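Local coordinates for glycerol uptake operon antiterminator-related protein (Thermotoga maritima, PDB 1VKF), which is of uncertain function but probably resembles glycerol-3-phosphate-responsive antiterminators, which control transcription of glycerol uptake genes, and adopts a TIM-barrel fold, at residues G28-P32 with I180-M184; L45-L49 with F78-A84; A140-R145 with I167-V171; I124-D130 with I147-T151. All coordinates share one frame; numbering follows the deposited sequence.

Contact 1. Residues G28-P32 with I180-M184; sequences GEIEP and ILWKM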
loop_
_atom_site.group_PDB
_atom_site.type_symbol
_atom_site.label_atom_id
_atom_site.label_comp_id
_atom_site.label_asym_id
_atom_site.label_seq_id
_atom_site.Cartn_x
_atom_site.Cartn_y
_atom_site.Cartn_z
ATOM N N GLY A 28 -7.609 -14.603 11.436
ATOM C CA GLY A 28 -7.815 -14.099 12.784
ATOM C C GLY A 28 -8.382 -12.684 12.786
ATOM O O GLY A 28 -8.861 -12.223 11.752
ATOM N N GLU A 29 -8.334 -12.002 13.928
ATOM C CA GLU A 29 -8.843 -10.645 14.054
ATOM C C GLU A 29 -7.914 -9.685 13.348
ATOM O O GLU A 29 -6.695 -9.789 13.449
ATOM C CB GLU A 29 -8.956 -10.234 15.533
ATOM C CG GLU A 29 -9.399 -8.799 15.769
ATOM C CD GLU A 29 -10.838 -8.549 15.295
ATOM O OE1 GLU A 29 -11.575 -9.540 15.169
ATOM O OE2 GLU A 29 -11.245 -7.380 15.079
ATOM N N ILE A 30 -8.500 -8.718 12.650
ATOM C CA ILE A 30 -7.755 -7.647 12.015
ATOM C C ILE A 30 -8.210 -6.342 12.642
ATOM O O ILE A 30 -9.323 -5.839 12.350
ATOM C CB ILE A 30 -7.978 -7.631 10.460
ATOM C CG1 ILE A 30 -7.578 -8.967 9.825
ATOM C CG2 ILE A 30 -7.214 -6.450 9.846
ATOM C CD1 ILE A 30 -8.041 -9.151 8.354
ATOM N N GLU A 31 -7.410 -5.801 13.563
ATOM C CA GLU A 31 -7.789 -4.568 14.224
ATOM C C GLU A 31 -7.791 -3.320 13.305
ATOM O O GLU A 31 -8.731 -2.533 13.401
ATOM C CB GLU A 31 -6.959 -4.342 15.488
ATOM C CG GLU A 31 -7.226 -5.387 16.573
ATOM C CD GLU A 31 -6.289 -6.583 16.532
ATOM O OE1 GLU A 31 -5.513 -6.747 15.567
ATOM O OE2 GLU A 31 -6.355 -7.388 17.492
ATOM N N PRO A 32 -6.756 -3.115 12.471
ATOM C CA PRO A 32 -6.718 -1.935 11.595
ATOM C C PRO A 32 -7.929 -1.771 10.673
ATOM O O PRO A 32 -8.451 -2.774 10.171
ATOM C CB PRO A 32 -5.411 -2.151 10.803
ATOM C CG PRO A 32 -4.516 -2.919 11.726
ATOM C CD PRO A 32 -5.509 -3.899 12.334
ATOM N N ILE A 180 1.199 -8.095 16.465
ATOM C CA ILE A 180 1.562 -7.331 17.640
ATOM C C ILE A 180 1.454 -5.840 17.348
ATOM O O ILE A 180 0.886 -5.099 18.130
ATOM C CB ILE A 180 3.009 -7.674 18.058
ATOM C CG1 ILE A 180 3.034 -9.085 18.649
ATOM C CG2 ILE A 180 3.543 -6.638 19.032
ATOM C CD1 ILE A 180 4.425 -9.767 18.575
ATOM N N LEU A 181 1.978 -5.404 16.205
ATOM C CA LEU A 181 1.876 -3.993 15.843
ATOM C C LEU A 181 0.437 -3.555 15.601
ATOM O O LEU A 181 0.062 -2.395 15.902
ATOM C CB LEU A 181 2.744 -3.630 14.624
ATOM C CG LEU A 181 4.253 -3.836 14.815
ATOM C CD1 LEU A 181 5.013 -3.439 13.558
ATOM C CD2 LEU A 181 4.735 -3.054 16.045
ATOM N N TRP A 182 -0.402 -4.459 15.138
ATOM C CA TRP A 182 -1.832 -4.135 14.921
ATOM C C TRP A 182 -2.519 -3.681 16.214
ATOM O O TRP A 182 -3.482 -2.908 16.176
ATOM C CB TRP A 182 -2.593 -5.305 14.352
ATOM C CG TRP A 182 -2.201 -5.740 12.965
ATOM C CD1 TRP A 182 -1.236 -5.211 12.158
ATOM C CD2 TRP A 182 -2.773 -6.838 12.240
ATOM N NE1 TRP A 182 -1.171 -5.911 10.979
ATOM C CE2 TRP A 182 -2.094 -6.921 10.998
ATOM C CE3 TRP A 182 -3.794 -7.764 12.515
ATOM C CZ2 TRP A 182 -2.426 -7.863 10.034
ATOM C CZ3 TRP A 182 -4.108 -8.712 11.562
ATOM C CH2 TRP A 182 -3.421 -8.761 10.342
ATOM N N LYS A 183 -1.992 -4.140 17.343
ATOM C CA LYS A 183 -2.604 -3.896 18.648
ATOM C C LYS A 183 -2.037 -2.687 19.351
ATOM O O LYS A 183 -2.549 -2.308 20.386
ATOM C CB LYS A 183 -2.400 -5.136 19.531
ATOM C CG LYS A 183 -3.205 -6.337 19.116
ATOM C CD LYS A 183 -2.935 -7.512 20.046
ATOM C CE LYS A 183 -3.264 -8.852 19.409
ATOM N NZ LYS A 183 -4.691 -8.997 19.004
HETATM N N MSE A 184 -0.967 -2.084 18.832
HETATM C CA MSE A 184 -0.186 -1.161 19.682
HETATM C C MSE A 184 -0.987 0.099 20.014
HETATM O O MSE A 184 -1.858 0.489 19.229
HETATM C CB MSE A 184 1.149 -0.821 19.010
HETATM C CG MSE A 184 1.014 0.031 17.817
HETATM SE SE MSE A 184 2.860 0.272 16.979
HETATM C CE MSE A 184 3.537 1.360 18.286
HETATM O O HOH W 1 -3.617 -8.384 16.252
#
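The pyrrolidine ring of Pro32 lies over one face of the Trp182 indole, its CG 4.1 Å from the centroid of the five-membered ring in a CH-pi contact. Nearer the root of the aromatic side chain, Pro32 CD packs 3.8 Å from Trp182 CB. At the six-membered end Ile30 contributes its CG1 branch, 3.9 Å from Trp182 CZ3. Two oxygens come to the indole in its own plane, at the rim: the backbone O of Glu29, 3.4 Å from Trp182 CZ3, and Glu31 OE1, 3.6 Å from Trp182 CE3. The Glu31 carboxylate is steeply inclined to the indole, the planes 70° apart. A bend at chi2 (92°) swings that carboxylate round to Lys183, whose NZ makes a salt bridge of 2.8 Å to Glu31 OE2, arriving on the syn side and 23° out of the carboxylate plane. A water completes a small polar circuit by donating to Glu31 OE1 and accepting from Lys183 NZ. The indole also touches Ala19 of strand 16-21, and its NE1 is hydrogen-bonded to Thr176 O. An aromatic edge carries slight positive charge, so the two oxygens there are probably favourable. Apolar packing against a buried indole, bordered by an ion pair with a shared water, thus ties the loop after strand 16-21 to the C-terminal segment 180-184 by both hydrophobic and electrostatic means.

Contact 2. Residues L45-L49 with F78-A84; sequences LKFHL and FVKKAGA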
loop_
_atom_site.group_PDB
_atom_site.type_symbol
_atom_site.label_atom_id
_atom_site.label_comp_id
_atom_site.label_asym_id
_atom_site.label_seq_id
_atom_site.Cartn_x
_atom_site.Cartn_y
_atom_site.Cartn_z
ATOM N N LEU A 45 -9.666 -13.502 -6.147
ATOM C CA LEU A 45 -9.518 -12.182 -5.595
ATOM C C LEU A 45 -10.879 -11.686 -5.085
ATOM O O LEU A 45 -10.987 -11.108 -3.997
ATOM C CB LEU A 45 -9.003 -11.231 -6.650
ATOM C CG LEU A 45 -8.888 -9.770 -6.221
ATOM C CD1 LEU A 45 -7.951 -9.536 -5.091
ATOM C CD2 LEU A 45 -8.559 -8.902 -7.437
ATOM N N LYS A 46 -11.929 -11.950 -5.852
ATOM C CA LYS A 46 -13.245 -11.465 -5.462
ATOM C C LYS A 46 -13.696 -12.082 -4.123
ATOM O O LYS A 46 -14.311 -11.409 -3.302
ATOM C CB LYS A 46 -14.264 -11.769 -6.560
ATOM C CG LYS A 46 -15.632 -11.086 -6.284
ATOM C CD LYS A 46 -16.701 -11.479 -7.320
ATOM C CE LYS A 46 -17.877 -10.508 -7.265
ATOM N NZ LYS A 46 -17.507 -9.165 -7.808
ATOM N N PHE A 47 -13.385 -13.334 -3.877
ATOM C CA PHE A 47 -13.767 -13.981 -2.636
ATOM C C PHE A 47 -12.948 -13.447 -1.466
ATOM O O PHE A 47 -13.450 -13.246 -0.370
ATOM C CB PHE A 47 -13.526 -15.470 -2.726
ATOM C CG PHE A 47 -14.220 -16.138 -3.889
ATOM C CD1 PHE A 47 -15.570 -15.927 -4.138
ATOM C CD2 PHE A 47 -13.519 -17.020 -4.712
ATOM C CE1 PHE A 47 -16.203 -16.559 -5.211
ATOM C CE2 PHE A 47 -14.156 -17.656 -5.792
ATOM C CZ PHE A 47 -15.488 -17.411 -6.040
ATOM N N HIS A 48 -11.665 -13.238 -1.721
ATOM C CA HIS A 48 -10.788 -12.637 -0.719
ATOM C C HIS A 48 -11.301 -11.264 -0.331
ATOM O O HIS A 48 -11.389 -10.932 0.879
ATOM C CB HIS A 48 -9.348 -12.570 -1.216
ATOM C CG HIS A 48 -8.715 -13.913 -1.411
ATOM N ND1 HIS A 48 -7.567 -14.076 -2.166
ATOM C CD2 HIS A 48 -9.037 -15.145 -0.940
ATOM C CE1 HIS A 48 -7.212 -15.349 -2.150
ATOM N NE2 HIS A 48 -8.081 -16.020 -1.408
ATOM N N LEU A 49 -11.640 -10.447 -1.319
ATOM C CA LEU A 49 -12.157 -9.120 -1.046
ATOM C C LEU A 49 -13.503 -9.111 -0.308
ATOM O O LEU A 49 -13.711 -8.287 0.586
ATOM C CB LEU A 49 -12.284 -8.286 -2.305
ATOM C CG LEU A 49 -10.899 -7.946 -2.914
ATOM C CD1 LEU A 49 -11.013 -7.400 -4.300
ATOM C CD2 LEU A 49 -10.224 -6.899 -2.029
ATOM N N PHE A 78 -10.570 -4.826 -13.500
ATOM C CA PHE A 78 -10.874 -6.088 -12.936
ATOM C C PHE A 78 -10.767 -6.098 -11.422
ATOM O O PHE A 78 -11.641 -6.633 -10.738
ATOM C CB PHE A 78 -9.904 -7.144 -13.516
ATOM C CG PHE A 78 -10.118 -8.525 -13.025
ATOM C CD1 PHE A 78 -9.490 -8.910 -11.879
ATOM C CD2 PHE A 78 -10.964 -9.384 -13.705
ATOM C CE1 PHE A 78 -9.662 -10.219 -11.381
ATOM C CE2 PHE A 78 -11.140 -10.699 -13.245
ATOM C CZ PHE A 78 -10.499 -11.093 -12.070
ATOM N N VAL A 79 -9.716 -5.461 -10.910
ATOM C CA VAL A 79 -9.512 -5.398 -9.491
ATOM C C VAL A 79 -10.650 -4.516 -8.856
ATOM O O VAL A 79 -11.157 -4.860 -7.781
ATOM C CB VAL A 79 -8.080 -4.853 -9.181
ATOM C CG1 VAL A 79 -7.947 -4.570 -7.714
ATOM C CG2 VAL A 79 -7.064 -5.888 -9.641
ATOM N N LYS A 80 -11.045 -3.429 -9.513
ATOM C CA LYS A 80 -12.176 -2.645 -9.044
ATOM C C LYS A 80 -13.479 -3.459 -9.026
ATOM O O LYS A 80 -14.203 -3.485 -8.005
ATOM C CB LYS A 80 -12.319 -1.352 -9.868
ATOM C CG LYS A 80 -13.409 -0.404 -9.365
ATOM C CD LYS A 80 -12.908 0.332 -8.113
ATOM C CE LYS A 80 -13.882 1.414 -7.631
ATOM N NZ LYS A 80 -14.812 0.847 -6.617
ATOM N N LYS A 81 -13.736 -4.190 -10.101
ATOM C CA LYS A 81 -14.925 -5.092 -10.182
ATOM C C LYS A 81 -14.943 -6.159 -9.111
ATOM O O LYS A 81 -16.018 -6.586 -8.598
ATOM C CB LYS A 81 -14.957 -5.765 -11.555
ATOM C CG LYS A 81 -15.489 -4.897 -12.672
ATOM C CD LYS A 81 -16.368 -5.689 -13.662
ATOM C CE LYS A 81 -17.160 -4.724 -14.544
ATOM N NZ LYS A 81 -17.770 -5.379 -15.740
ATOM N N ALA A 82 -13.761 -6.629 -8.738
ATOM C CA ALA A 82 -13.665 -7.647 -7.705
ATOM C C ALA A 82 -14.007 -7.125 -6.328
ATOM O O ALA A 82 -14.209 -7.912 -5.445
ATOM C CB ALA A 82 -12.277 -8.287 -7.683
ATOM N N GLY A 83 -13.982 -5.799 -6.154
ATOM C CA GLY A 83 -14.464 -5.106 -4.952
ATOM C C GLY A 83 -13.425 -4.294 -4.171
ATOM O O GLY A 83 -13.669 -3.860 -3.035
ATOM N N ALA A 84 -12.281 -4.044 -4.786
ATOM C CA ALA A 84 -11.200 -3.289 -4.115
ATOM C C ALA A 84 -11.564 -1.829 -4.021
ATOM O O ALA A 84 -12.211 -1.270 -4.893
ATOM C CB ALA A 84 -9.874 -3.468 -4.867
HETATM O O HOH W 2 -15.847 -8.926 -3.639
#
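Leu49 runs from the helix 45-54 straight into the end of the helix 73-82. Its CB already lies 3.7 Å from Ala82 O, and CG follows past the same carbonyl. With CG anti to the carbonyl carbon (chi1 -67°), the chain carries CD1 onto the last helical turn, 3.4 Å from Ala82 O and 3.7 Å from Ala82 CB. The same methyl reaches the exit beyond it, where it is 3.6 Å from Ala84 N. One turn earlier, Leu45 presents CD2 to the other flank of the interface, 3.8 Å from Ala82 CB and close to Val79 CG2 and Phe78 CE1. Ala82 CB therefore touches both leucines, and so small a side chain allows the backbones to come close, Lys46 CA and Ala82 CA being only 4.4 Å apart. The short helical segments cross at -43°. Gly83, with positive phi, ends the second helix in a Schellman motif. A water donates to Lys46 O at 2.9 Å and to Ala82 O at 2.6 Å. Leu49, resting on Val59 and Val61 of strand 58-62, and Leu45, on Leu37 of strand 34-41, thus form the apolar side of the joint, while Ala82 O, beside which Leu49 CD1 packs, accepts a hydrogen bond from the shared water.

Contact 3. Residues A140-R145 with I167-V171; sequences APKVAR and ILKHV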
loop_
_atom_site.group_PDB
_atom_site.type_symbol
_atom_site.label_atom_id
_atom_site.label_comp_id
_atom_site.label_asym_id
_atom_site.label_seq_id
_atom_site.Cartn_x
_atom_site.Cartn_y
_atom_site.Cartn_z
ATOM N N ALA A 140 11.688 5.713 5.449
ATOM C CA ALA A 140 10.497 6.496 5.094
ATOM C C ALA A 140 10.499 7.930 5.646
ATOM O O ALA A 140 10.139 8.840 4.930
ATOM C CB ALA A 140 9.205 5.775 5.455
ATOM N N PRO A 141 10.895 8.150 6.898
ATOM C CA PRO A 141 10.946 9.519 7.439
ATOM C C PRO A 141 11.838 10.457 6.642
ATOM O O PRO A 141 11.427 11.591 6.370
ATOM C CB PRO A 141 11.473 9.308 8.846
ATOM C CG PRO A 141 10.952 7.923 9.206
ATOM C CD PRO A 141 11.178 7.142 7.933
ATOM N N LYS A 142 12.994 9.957 6.222
ATOM C CA LYS A 142 13.941 10.722 5.417
ATOM C C LYS A 142 13.309 11.151 4.136
ATOM O O LYS A 142 13.509 12.285 3.695
ATOM C CB LYS A 142 15.134 9.858 4.995
ATOM C CG LYS A 142 16.058 9.507 6.016
ATOM C CD LYS A 142 17.444 9.281 5.381
ATOM C CE LYS A 142 18.517 9.691 6.350
ATOM N NZ LYS A 142 19.692 8.844 6.199
ATOM N N VAL A 143 12.621 10.218 3.486
ATOM C CA VAL A 143 11.964 10.496 2.224
ATOM C C VAL A 143 10.796 11.460 2.440
ATOM O O VAL A 143 10.634 12.420 1.673
ATOM C CB VAL A 143 11.507 9.197 1.538
ATOM C CG1 VAL A 143 10.700 9.483 0.328
ATOM C CG2 VAL A 143 12.740 8.355 1.194
ATOM N N ALA A 144 10.033 11.246 3.512
ATOM C CA ALA A 144 8.847 12.070 3.784
ATOM C C ALA A 144 9.236 13.538 3.935
ATOM O O ALA A 144 8.499 14.428 3.495
ATOM C CB ALA A 144 8.136 11.625 5.060
ATOM N N ARG A 145 10.366 13.796 4.574
ATOM C CA ARG A 145 10.837 15.185 4.760
ATOM C C ARG A 145 11.095 15.906 3.448
ATOM O O ARG A 145 11.070 17.158 3.407
ATOM C CB ARG A 145 12.107 15.202 5.621
ATOM C CG ARG A 145 11.838 14.959 7.106
ATOM C CD ARG A 145 13.053 15.161 8.032
ATOM N NE ARG A 145 13.971 14.007 8.077
ATOM C CZ ARG A 145 13.955 13.012 8.985
ATOM N NH1 ARG A 145 13.057 12.965 9.969
ATOM N NH2 ARG A 145 14.860 12.043 8.904
ATOM N N ILE A 167 8.917 5.858 13.650
ATOM C CA ILE A 167 8.573 6.122 12.238
ATOM C C ILE A 167 7.272 6.936 12.144
ATOM O O ILE A 167 7.158 7.872 11.334
ATOM C CB ILE A 167 8.471 4.773 11.459
ATOM C CG1 ILE A 167 9.848 4.229 11.209
ATOM C CG2 ILE A 167 7.684 4.971 10.162
ATOM C CD1 ILE A 167 9.816 2.815 10.768
ATOM N N LEU A 168 6.292 6.605 12.993
ATOM C CA LEU A 168 4.980 7.278 13.005
ATOM C C LEU A 168 4.994 8.751 13.454
ATOM O O LEU A 168 4.007 9.466 13.261
ATOM C CB LEU A 168 3.980 6.465 13.818
ATOM C CG LEU A 168 3.505 5.223 13.095
ATOM C CD1 LEU A 168 2.751 4.254 14.066
ATOM C CD2 LEU A 168 2.645 5.537 11.859
ATOM N N LYS A 169 6.125 9.226 13.980
ATOM C CA LYS A 169 6.288 10.656 14.271
ATOM C C LYS A 169 6.474 11.447 13.014
ATOM O O LYS A 169 6.249 12.630 13.030
ATOM C CB LYS A 169 7.458 10.881 15.213
ATOM C CG LYS A 169 7.176 10.297 16.577
ATOM C CD LYS A 169 8.306 10.576 17.530
ATOM C CE LYS A 169 7.914 10.226 18.936
ATOM N NZ LYS A 169 8.831 10.889 19.893
ATOM N N HIS A 170 6.878 10.782 11.917
ATOM C CA HIS A 170 7.290 11.466 10.677
ATOM C C HIS A 170 6.493 11.138 9.426
ATOM O O HIS A 170 6.608 11.866 8.426
ATOM C CB HIS A 170 8.749 11.144 10.370
ATOM C CG HIS A 170 9.651 11.293 11.542
ATOM N ND1 HIS A 170 9.916 12.518 12.124
ATOM C CD2 HIS A 170 10.313 10.371 12.280
ATOM C CE1 HIS A 170 10.714 12.344 13.165
ATOM N NE2 HIS A 170 10.968 11.052 13.285
ATOM N N VAL A 171 5.761 10.019 9.461
ATOM C CA VAL A 171 4.991 9.556 8.312
ATOM C C VAL A 171 3.569 9.244 8.810
ATOM O O VAL A 171 3.353 9.089 10.001
ATOM C CB VAL A 171 5.645 8.327 7.612
ATOM C CG1 VAL A 171 7.128 8.584 7.282
ATOM C CG2 VAL A 171 5.515 7.070 8.436
#
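Val171 CG1 is the methyl round which the apolar part of this contact gathers: it lies 3.9 Å from Ala140 CB, 3.9 Å from Ala144 CB and 3.8 Å from Pro141 N. A first torsion of -52° sets CG1 beside the backbone N of Val171 and so turns that methyl onto the helix 140-144. Next to it, Pro141 CB meets His170 CB at 3.6 Å, and the pyrrolidine ring crosses the histidine side chain at about a right angle. Beyond the proline, Arg145 reaches over one face of the imidazole with NH1, 3.8 Å from His170 ND1 and offset toward the rim. The two planes are 78° apart, so the guanidinium points an edge at the ring and is not stacked on it; Pro141 O lies over the centre of one guanidinium face. The opposite face of the imidazole carries Lys169 CB, and His170 NE2 is hydrogen-bonded to Glu166 OE2, which would restrain the rotation of the ring. The backbone positions His170 and Val171, since Ile167 O accepts from the N of both as the helix 161-167 gives way to the loop. Farther in, Ala144 and Val171 both rest on Val152, and Ala140 and Ile167 on Ala154. The helix 140-144 packed against the turn that ends helix 161-167, over the intervening strand 151-155, belongs to the outer layer of successive beta/alpha units in a TIM barrel.

Contact 4. Residues I124-D130 with I147-T151; sequences IETLGVD and IPGRT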
loop_
_atom_site.group_PDB
_atom_site.type_symbol
_atom_site.label_atom_id
_atom_site.label_comp_id
_atom_site.label_asym_id
_atom_site.label_seq_id
_atom_site.Cartn_x
_atom_site.Cartn_y
_atom_site.Cartn_z
ATOM N N ILE A 124 7.316 11.334 -8.558
ATOM C CA ILE A 124 6.172 11.737 -7.733
ATOM C C ILE A 124 5.633 13.106 -8.132
ATOM O O ILE A 124 4.427 13.303 -8.268
ATOM C CB ILE A 124 6.554 11.710 -6.250
ATOM C CG1 ILE A 124 6.571 10.249 -5.758
ATOM C CG2 ILE A 124 5.579 12.513 -5.397
ATOM C CD1 ILE A 124 7.365 10.037 -4.503
ATOM N N GLU A 125 6.548 14.028 -8.365
ATOM C CA GLU A 125 6.171 15.402 -8.649
ATOM C C GLU A 125 5.567 15.488 -10.055
ATOM O O GLU A 125 4.553 16.137 -10.256
ATOM C CB GLU A 125 7.385 16.310 -8.431
ATOM C CG GLU A 125 7.762 16.309 -6.953
ATOM C CD GLU A 125 8.886 17.248 -6.582
ATOM O OE1 GLU A 125 9.792 17.446 -7.410
ATOM O OE2 GLU A 125 8.869 17.751 -5.428
ATOM N N THR A 126 6.143 14.769 -11.002
ATOM C CA THR A 126 5.699 14.821 -12.394
ATOM C C THR A 126 4.336 14.193 -12.614
ATOM O O THR A 126 3.528 14.705 -13.377
ATOM C CB THR A 126 6.728 14.134 -13.299
ATOM O OG1 THR A 126 7.977 14.824 -13.182
ATOM C CG2 THR A 126 6.356 14.328 -14.776
ATOM N N LEU A 127 4.079 13.078 -11.943
ATOM C CA LEU A 127 2.826 12.362 -12.085
ATOM C C LEU A 127 1.728 12.831 -11.108
ATOM O O LEU A 127 0.598 12.387 -11.214
ATOM C CB LEU A 127 3.089 10.870 -11.889
ATOM C CG LEU A 127 4.098 10.225 -12.844
ATOM C CD1 LEU A 127 4.223 8.743 -12.538
ATOM C CD2 LEU A 127 3.729 10.482 -14.311
ATOM N N GLY A 128 2.058 13.686 -10.155
ATOM C CA GLY A 128 1.092 14.135 -9.165
ATOM C C GLY A 128 0.675 13.047 -8.179
ATOM O O GLY A 128 -0.509 12.804 -7.973
ATOM N N VAL A 129 1.641 12.377 -7.571
ATOM C CA VAL A 129 1.336 11.287 -6.652
ATOM C C VAL A 129 1.053 11.807 -5.243
ATOM O O VAL A 129 1.924 12.381 -4.601
ATOM C CB VAL A 129 2.486 10.299 -6.605
ATOM C CG1 VAL A 129 2.198 9.212 -5.604
ATOM C CG2 VAL A 129 2.778 9.751 -7.996
ATOM N N ASP A 130 -0.159 11.584 -4.755
ATOM C CA ASP A 130 -0.568 12.097 -3.450
ATOM C C ASP A 130 -0.120 11.158 -2.312
ATOM O O ASP A 130 0.156 11.610 -1.225
ATOM C CB ASP A 130 -2.093 12.186 -3.377
ATOM C CG ASP A 130 -2.698 12.976 -4.528
ATOM O OD1 ASP A 130 -2.253 14.124 -4.751
ATOM O OD2 ASP A 130 -3.621 12.512 -5.258
ATOM N N ILE A 147 9.255 15.369 0.633
ATOM C CA ILE A 147 7.988 15.512 -0.080
ATOM C C ILE A 147 6.880 15.976 0.854
ATOM O O ILE A 147 5.832 15.334 0.956
ATOM C CB ILE A 147 7.614 14.223 -0.847
ATOM C CG1 ILE A 147 7.680 12.958 0.041
ATOM C CG2 ILE A 147 8.537 14.064 -2.062
ATOM C CD1 ILE A 147 7.286 11.713 -0.679
ATOM N N PRO A 148 7.091 17.115 1.510
ATOM C CA PRO A 148 6.086 17.650 2.437
ATOM C C PRO A 148 4.774 17.900 1.687
ATOM O O PRO A 148 4.777 18.227 0.495
ATOM C CB PRO A 148 6.719 18.958 2.946
ATOM C CG PRO A 148 7.805 19.285 1.990
ATOM C CD PRO A 148 8.262 18.009 1.390
ATOM N N GLY A 149 3.661 17.684 2.358
ATOM C CA GLY A 149 2.366 17.721 1.702
ATOM C C GLY A 149 1.890 16.394 1.101
ATOM O O GLY A 149 0.726 16.268 0.733
ATOM N N ARG A 150 2.763 15.409 0.943
ATOM C CA ARG A 150 2.305 14.135 0.402
ATOM C C ARG A 150 2.221 13.142 1.536
ATOM O O ARG A 150 2.951 13.259 2.517
ATOM C CB ARG A 150 3.197 13.655 -0.746
ATOM C CG ARG A 150 3.208 14.702 -1.894
ATOM C CD ARG A 150 4.133 14.393 -3.006
ATOM N NE ARG A 150 4.377 15.595 -3.807
ATOM C CZ ARG A 150 3.764 15.897 -4.944
ATOM N NH1 ARG A 150 2.816 15.134 -5.460
ATOM N NH2 ARG A 150 4.091 17.021 -5.555
ATOM N N THR A 151 1.292 12.202 1.413
ATOM C CA THR A 151 1.099 11.147 2.403
ATOM C C THR A 151 2.098 10.044 2.168
ATOM O O THR A 151 2.169 9.511 1.066
ATOM C CB THR A 151 -0.304 10.592 2.277
ATOM O OG1 THR A 151 -1.243 11.638 2.496
ATOM C CG2 THR A 151 -0.598 9.606 3.386
HETATM O O HOH W 3 6.441 16.872 -3.317
HETATM O O HOH W 4 2.707 16.974 -8.152
#
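Ile124 and Arg150 form the tight side of this contact, their side chains sliding past each other in opposite directions with Ile124 CG2 only 3.4 Å from Arg150 CD. The arginine chain, extended from CG to NE, brings its guanidinium alongside the same methyl, which lies over one face. At the guanidinium edge, Arg150 NH1 donates to Val129 O at 3.0 Å; the acceptor is nearly in the guanidinium plane, but the donor stands 55° out of the carbonyl plane. The backbone adds a second bond, Thr151 N to Asp130 O at 2.9 Å. Ile147 completes the apolar part, with CD1 4.2 Å from Ile124 CD1. The NH2 side of the guanidinium is looser and hydrated. A water donates to Glu125 O and accepts from Arg150 NH2, 2.9 Å from each. The Glu125 carboxylate remains apart from the guanidinium, OE2 being 4.8 Å from NH2 of Arg150, so any attraction between the charges is probably long-range. Ile147 to Arg150 is a type II turn that delivers the arginine to the end of the helix 114-127. From there the two segments lead into the paired parallel strands 131-135 and 151-155, with Ile124 resting on Val132 and on Phe109 of strand 105-110.

All four contacts lie in the outer shell of the barrel, their centres 15 to 17 Å from the centre of the chain. Contact 1 spans the greatest sequence separation and encloses the other three; it brings the loop after strand 16-21 against the C-terminal segment, near where strands 16-21 and 173-176 pair to close the barrel. Contacts 3 and 4 interleave along the chain, with centres 14 Å apart, and join consecutive beta/alpha units around strand 151-155, contact 4 at the entry to that strand and contact 3 over its outer surface. Contact 2 joins an earlier pair of helices and lies across the chain's centre from contact 3, 31 Å between centres. Contacts 1 and 3 approach to about 5 Å between nearest atoms without touching.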